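Local coordinates for geranyltranstransferase (Legionella pneumophila subsp. pneumophila, PDB 3LOM), which probably builds farnesyl diphosphate, and perhaps geranylgeranyl diphosphate, by magnesium-dependent chain elongation, as enzymes of the FPP/GGPP synthase family do, at residues Q18-E21 with L22-Q26; A41-Y44 with A45-G49. All blocks are in the same frame, centred on the assembly; numbering follows the deposited sequence.

Contact 1 (Q18-E21 with L22-Q26); sequences QRHE and LYLEQ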
loop_
_atom_site.group_PDB
_atom_site.type_symbol
_atom_site.label_atom_id
_atom_site.label_comp_id
_atom_site.label_asym_id
_atom_site.label_seq_id
_atom_site.Cartn_x
_atom_site.Cartn_y
_atom_site.Cartn_z
ATOM N N GLN A 18 -8.010 -22.788 9.059
ATOM C CA GLN A 18 -9.408 -22.555 9.451
ATOM C C GLN A 18 -9.569 -21.308 10.315
ATOM O O GLN A 18 -10.462 -20.496 10.063
ATOM C CB GLN A 18 -9.976 -23.763 10.203
ATOM C CG GLN A 18 -10.292 -24.980 9.340
ATOM C CD GLN A 18 -10.777 -26.169 10.166
ATOM O OE1 GLN A 18 -10.199 -27.255 10.103
ATOM N NE2 GLN A 18 -11.837 -25.963 10.950
ATOM N N ARG A 19 -8.693 -21.164 11.315
ATOM C CA ARG A 19 -8.680 -19.993 12.197
ATOM C C ARG A 19 -8.390 -18.711 11.413
ATOM O O ARG A 19 -9.046 -17.677 11.624
ATOM C CB ARG A 19 -7.665 -20.181 13.338
ATOM C CG ARG A 19 -7.395 -18.909 14.138
ATOM C CD ARG A 19 -6.613 -19.130 15.425
ATOM N NE ARG A 19 -6.665 -17.910 16.234
ATOM C CZ ARG A 19 -6.698 -17.870 17.564
ATOM N NH1 ARG A 19 -6.679 -18.993 18.273
ATOM N NH2 ARG A 19 -6.755 -16.700 18.188
ATOM N N HIS A 20 -7.428 -18.803 10.493
ATOM C CA HIS A 20 -7.012 -17.668 9.674
ATOM C C HIS A 20 -8.118 -17.210 8.713
ATOM O O HIS A 20 -8.387 -16.006 8.597
ATOM C CB HIS A 20 -5.703 -17.987 8.925
ATOM C CG HIS A 20 -5.450 -17.106 7.741
ATOM N ND1 HIS A 20 -5.202 -15.753 7.858
ATOM C CD2 HIS A 20 -5.418 -17.381 6.415
ATOM C CE1 HIS A 20 -5.026 -15.235 6.654
ATOM N NE2 HIS A 20 -5.152 -16.202 5.762
ATOM N N GLU A 21 -8.754 -18.169 8.045
ATOM C CA GLU A 21 -9.861 -17.876 7.123
ATOM C C GLU A 21 -11.066 -17.258 7.841
ATOM O O GLU A 21 -11.697 -16.327 7.331
ATOM C CB GLU A 21 -10.277 -19.137 6.374
ATOM C CG GLU A 21 -9.232 -19.639 5.387
ATOM C CD GLU A 21 -9.617 -20.949 4.726
ATOM O OE1 GLU A 21 -10.665 -21.523 5.087
ATOM O OE2 GLU A 21 -8.870 -21.406 3.836
ATOM N N LEU A 22 -11.346 -17.768 9.040
ATOM C CA LEU A 22 -12.453 -17.306 9.869
ATOM C C LEU A 22 -12.180 -15.888 10.360
ATOM O O LEU A 22 -13.099 -15.062 10.436
ATOM C CB LEU A 22 -12.637 -18.256 11.056
ATOM C CG LEU A 22 -13.979 -18.916 11.408
ATOM C CD1 LEU A 22 -14.837 -19.264 10.186
ATOM C CD2 LEU A 22 -13.726 -20.165 12.260
ATOM N N TYR A 23 -10.914 -15.606 10.674
ATOM C CA TYR A 23 -10.520 -14.270 11.117
ATOM C C TYR A 23 -10.577 -13.253 9.978
ATOM O O TYR A 23 -10.902 -12.094 10.213
ATOM C CB TYR A 23 -9.136 -14.266 11.786
ATOM C CG TYR A 23 -8.795 -12.930 12.413
ATOM C CD1 TYR A 23 -7.977 -12.008 11.752
ATOM C CD2 TYR A 23 -9.318 -12.571 13.654
ATOM C CE1 TYR A 23 -7.688 -10.763 12.322
ATOM C CE2 TYR A 23 -9.034 -11.342 14.225
ATOM C CZ TYR A 23 -8.215 -10.446 13.553
ATOM O OH TYR A 23 -7.934 -9.227 14.119
ATOM N N LEU A 24 -10.271 -13.688 8.754
ATOM C CA LEU A 24 -10.350 -12.803 7.583
ATOM C C LEU A 24 -11.781 -12.398 7.233
ATOM O O LEU A 24 -12.028 -11.225 6.944
ATOM C CB LEU A 24 -9.666 -13.418 6.354
ATOM C CG LEU A 24 -8.242 -12.967 6.025
ATOM C CD1 LEU A 24 -7.740 -13.667 4.761
ATOM C CD2 LEU A 24 -8.165 -11.445 5.876
ATOM N N GLU A 25 -12.699 -13.370 7.264
ATOM C CA GLU A 25 -14.132 -13.130 7.038
ATOM C C GLU A 25 -14.702 -12.086 7.970
ATOM O O GLU A 25 -15.330 -11.122 7.517
ATOM C CB GLU A 25 -14.945 -14.415 7.202
ATOM C CG GLU A 25 -15.322 -15.094 5.905
ATOM C CD GLU A 25 -16.086 -14.185 4.962
ATOM O OE1 GLU A 25 -17.303 -13.982 5.143
ATOM O OE2 GLU A 25 -15.460 -13.688 4.015
ATOM N N GLN A 26 -14.471 -12.287 9.267
ATOM C CA GLN A 26 -14.945 -11.381 10.302
ATOM C C GLN A 26 -14.418 -9.984 10.046
ATOM O O GLN A 26 -15.187 -9.021 10.025
ATOM C CB GLN A 26 -14.513 -11.866 11.693
ATOM C CG GLN A 26 -15.315 -13.050 12.230
ATOM C CD GLN A 26 -16.753 -12.691 12.607
ATOM O OE1 GLN A 26 -17.670 -13.491 12.416
ATOM N NE2 GLN A 26 -16.951 -11.489 13.146
#

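Contact 2 (A41-Y44 with A45-G49); sequences ALHY and ALFSG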
loop_
_atom_site.group_PDB
_atom_site.type_symbol
_atom_site.label_atom_id
_atom_site.label_comp_id
_atom_site.label_asym_id
_atom_site.label_seq_id
_atom_site.Cartn_x
_atom_site.Cartn_y
_atom_site.Cartn_z
ATOM N N ALA A 41 -14.885 -8.705 -5.167
ATOM C CA ALA A 41 -13.581 -9.151 -5.667
ATOM C C ALA A 41 -12.575 -9.450 -4.567
ATOM O O ALA A 41 -11.821 -10.419 -4.669
ATOM C CB ALA A 41 -13.021 -8.180 -6.662
ATOM N N LEU A 42 -12.586 -8.642 -3.508
ATOM C CA LEU A 42 -11.854 -8.965 -2.272
ATOM C C LEU A 42 -12.099 -10.391 -1.795
ATOM O O LEU A 42 -11.157 -11.139 -1.551
ATOM C CB LEU A 42 -12.247 -8.007 -1.143
ATOM C CG LEU A 42 -11.531 -6.663 -1.041
ATOM C CD1 LEU A 42 -12.319 -5.726 -0.154
ATOM C CD2 LEU A 42 -10.142 -6.865 -0.476
ATOM N N HIS A 43 -13.374 -10.755 -1.663
ATOM C CA HIS A 43 -13.766 -12.078 -1.194
ATOM C C HIS A 43 -13.409 -13.176 -2.183
ATOM O O HIS A 43 -13.050 -14.275 -1.778
ATOM C CB HIS A 43 -15.260 -12.102 -0.854
ATOM C CG HIS A 43 -15.586 -11.441 0.449
ATOM N ND1 HIS A 43 -16.027 -10.139 0.540
ATOM C CD2 HIS A 43 -15.506 -11.900 1.720
ATOM C CE1 HIS A 43 -16.217 -9.827 1.810
ATOM N NE2 HIS A 43 -15.909 -10.880 2.548
ATOM N N TYR A 44 -13.501 -12.879 -3.477
ATOM C CA TYR A 44 -13.105 -13.839 -4.512
ATOM C C TYR A 44 -11.610 -14.160 -4.445
ATOM O O TYR A 44 -11.197 -15.324 -4.541
ATOM C CB TYR A 44 -13.454 -13.324 -5.909
ATOM C CG TYR A 44 -13.058 -14.287 -7.011
ATOM C CD1 TYR A 44 -13.842 -15.403 -7.294
ATOM C CD2 TYR A 44 -11.892 -14.089 -7.763
ATOM C CE1 TYR A 44 -13.486 -16.299 -8.288
ATOM C CE2 TYR A 44 -11.519 -14.989 -8.762
ATOM C CZ TYR A 44 -12.328 -16.091 -9.017
ATOM O OH TYR A 44 -11.995 -16.987 -10.000
ATOM N N ALA A 45 -10.810 -13.112 -4.289
ATOM C CA ALA A 45 -9.362 -13.245 -4.305
ATOM C C ALA A 45 -8.811 -13.889 -3.033
ATOM O O ALA A 45 -7.939 -14.751 -3.108
ATOM C CB ALA A 45 -8.724 -11.897 -4.547
ATOM N N LEU A 46 -9.345 -13.492 -1.876
ATOM C CA LEU A 46 -8.810 -13.917 -0.575
ATOM C C LEU A 46 -9.108 -15.344 -0.117
ATOM O O LEU A 46 -8.438 -15.845 0.786
ATOM C CB LEU A 46 -9.251 -12.955 0.531
ATOM C CG LEU A 46 -8.341 -11.769 0.851
ATOM C CD1 LEU A 46 -8.879 -11.050 2.066
ATOM C CD2 LEU A 46 -6.897 -12.216 1.091
ATOM N N PHE A 47 -10.111 -15.994 -0.699
ATOM C CA PHE A 47 -10.506 -17.308 -0.201
ATOM C C PHE A 47 -10.418 -18.382 -1.260
ATOM O O PHE A 47 -11.063 -18.296 -2.306
ATOM C CB PHE A 47 -11.892 -17.270 0.437
ATOM C CG PHE A 47 -11.967 -16.398 1.653
ATOM C CD1 PHE A 47 -12.443 -15.096 1.560
ATOM C CD2 PHE A 47 -11.544 -16.872 2.891
ATOM C CE1 PHE A 47 -12.506 -14.276 2.690
ATOM C CE2 PHE A 47 -11.605 -16.061 4.032
ATOM C CZ PHE A 47 -12.088 -14.762 3.927
ATOM N N SER A 48 -9.593 -19.387 -0.973
ATOM C CA SER A 48 -9.382 -20.509 -1.875
ATOM C C SER A 48 -9.217 -21.801 -1.087
ATOM O O SER A 48 -9.150 -21.785 0.150
ATOM C CB SER A 48 -8.147 -20.271 -2.753
ATOM O OG SER A 48 -8.303 -19.111 -3.553
ATOM N N GLY A 49 -9.163 -22.916 -1.817
ATOM C CA GLY A 49 -8.839 -24.219 -1.245
ATOM C C GLY A 49 -7.348 -24.353 -0.981
ATOM O O GLY A 49 -6.546 -23.522 -1.428
#

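Contact 1 (Q18-E21 with L22-Q26)
Two turns of helix 5-28, the first helix of this all-helical prenyl synthase fold, bring His20 and Leu24 together one turn apart on its buried side. The two side chains run alongside each other in the same direction. The imidazole offers its CE1-NE2 end: CE1 lies 3.7 Å from Leu24 CD1 and NE2 3.8 Å from the same methyl, an oblique approach without stacking. His20 reaches it because CG stands opposite the backbone N (chi1 160°), turning the ring toward the C-terminal end of the helix. Pro55 and Tyr59 of helix 53-64 and Glu80 of helix 69-91 also touch this histidine, while Leu24 packs on Leu46 and Phe47.

Four successive i to i+4 bonds hold the backbone. The straightest in its N-H angle, 166°, runs from Glu25 N to Glu21 O over 3.1 Å; the shortest joins Tyr23 N to Arg19 O at 2.9 Å. Next to the His20-Leu24 pair, Arg19 and Tyr23 face helix 69-91. There Arg19 NE forms a salt bridge with Asp73, whose side chain Tyr23 also touches, and Tyr23 OH makes a weak hydrogen bond to Arg134. On the more exposed side Leu22 folds back over the preceding turn, its CB 3.3 Å and its CD2 3.9 Å from Gln18 O.

Contact 2 (A41-Y44 with A45-G49)
His43 and Phe47 meet at the end of helix 36-46, where this helix of the prenyl synthase fold gives way to a loop. Their side chains point the same way, side by side, and His43 CD2 approaches Phe47 CE1 to 3.9 Å, obliquely to the imidazole. The phenyl ring also reaches back to the main chain: His43 O lies at its edge, in the ring plane, 3.5 Å from Phe47 CD1. With CG opposite its own carbonyl carbon (chi1 -64°), Phe47 carries the ring back along the helix.

The last turn beneath this pair is held by two i to i+4 bonds. Ala45 N donates to Ala41 O at 2.9 Å, with an N-H angle of 157°, and Leu46 N to Leu42 O at 3.0 Å. At Phe47 the chain turns extended. Methyl and methylene groups line the same carbonyls: Ala45 CB sits 3.4 Å from Ala41 O, and Leu46 CB is equally near Leu42 O.

Farther out, His43 ND1 is hydrogen-bonded to Arg39 O one turn earlier, which fixes the rotation of the imidazole, and Glu25 of helix 5-28 touches both His43 and Phe47. Ala41, Leu42, Ala45 and Leu46 pack between them on helices 69-91 and 113-135, and Leu42 also meets Ile157 of the second subunit. Tyr44 OH bonds to Pro105 O, and Lys104 makes a cation-pi contact with the Tyr44 ring while its NZ bonds to Tyr44 O and Ser48 OG.

Lys104 NZ and the Phe47 edge thus lie against carbonyls of this last turn. The ammonium would be expected to offset their partial negative charge far more than the C-H edge, which adds at most a weak C-H...O attraction.

Overall arrangement
Contact 1 (18-26) comes first along the chain, on helix 5-28, and contact 2 (41-49) follows on the next helix, 36-46, and the loop beyond it. Their centres are about 12 Å apart, on the same side of the chain's centre, and they touch directly. Phe47 is the main bridge: its CZ packs 3.7 Å from Leu24 CB, while its CE2 lies against Glu21 O. The Glu25 carboxylate reaches both His43 and Phe47. Helix 69-91 borders both contacts, with helix 53-64 beside contact 1 and helix 113-135 beside contact 2; the direct packing of Phe47 and Glu25 ties helix 5-28 to the end of helix 36-46.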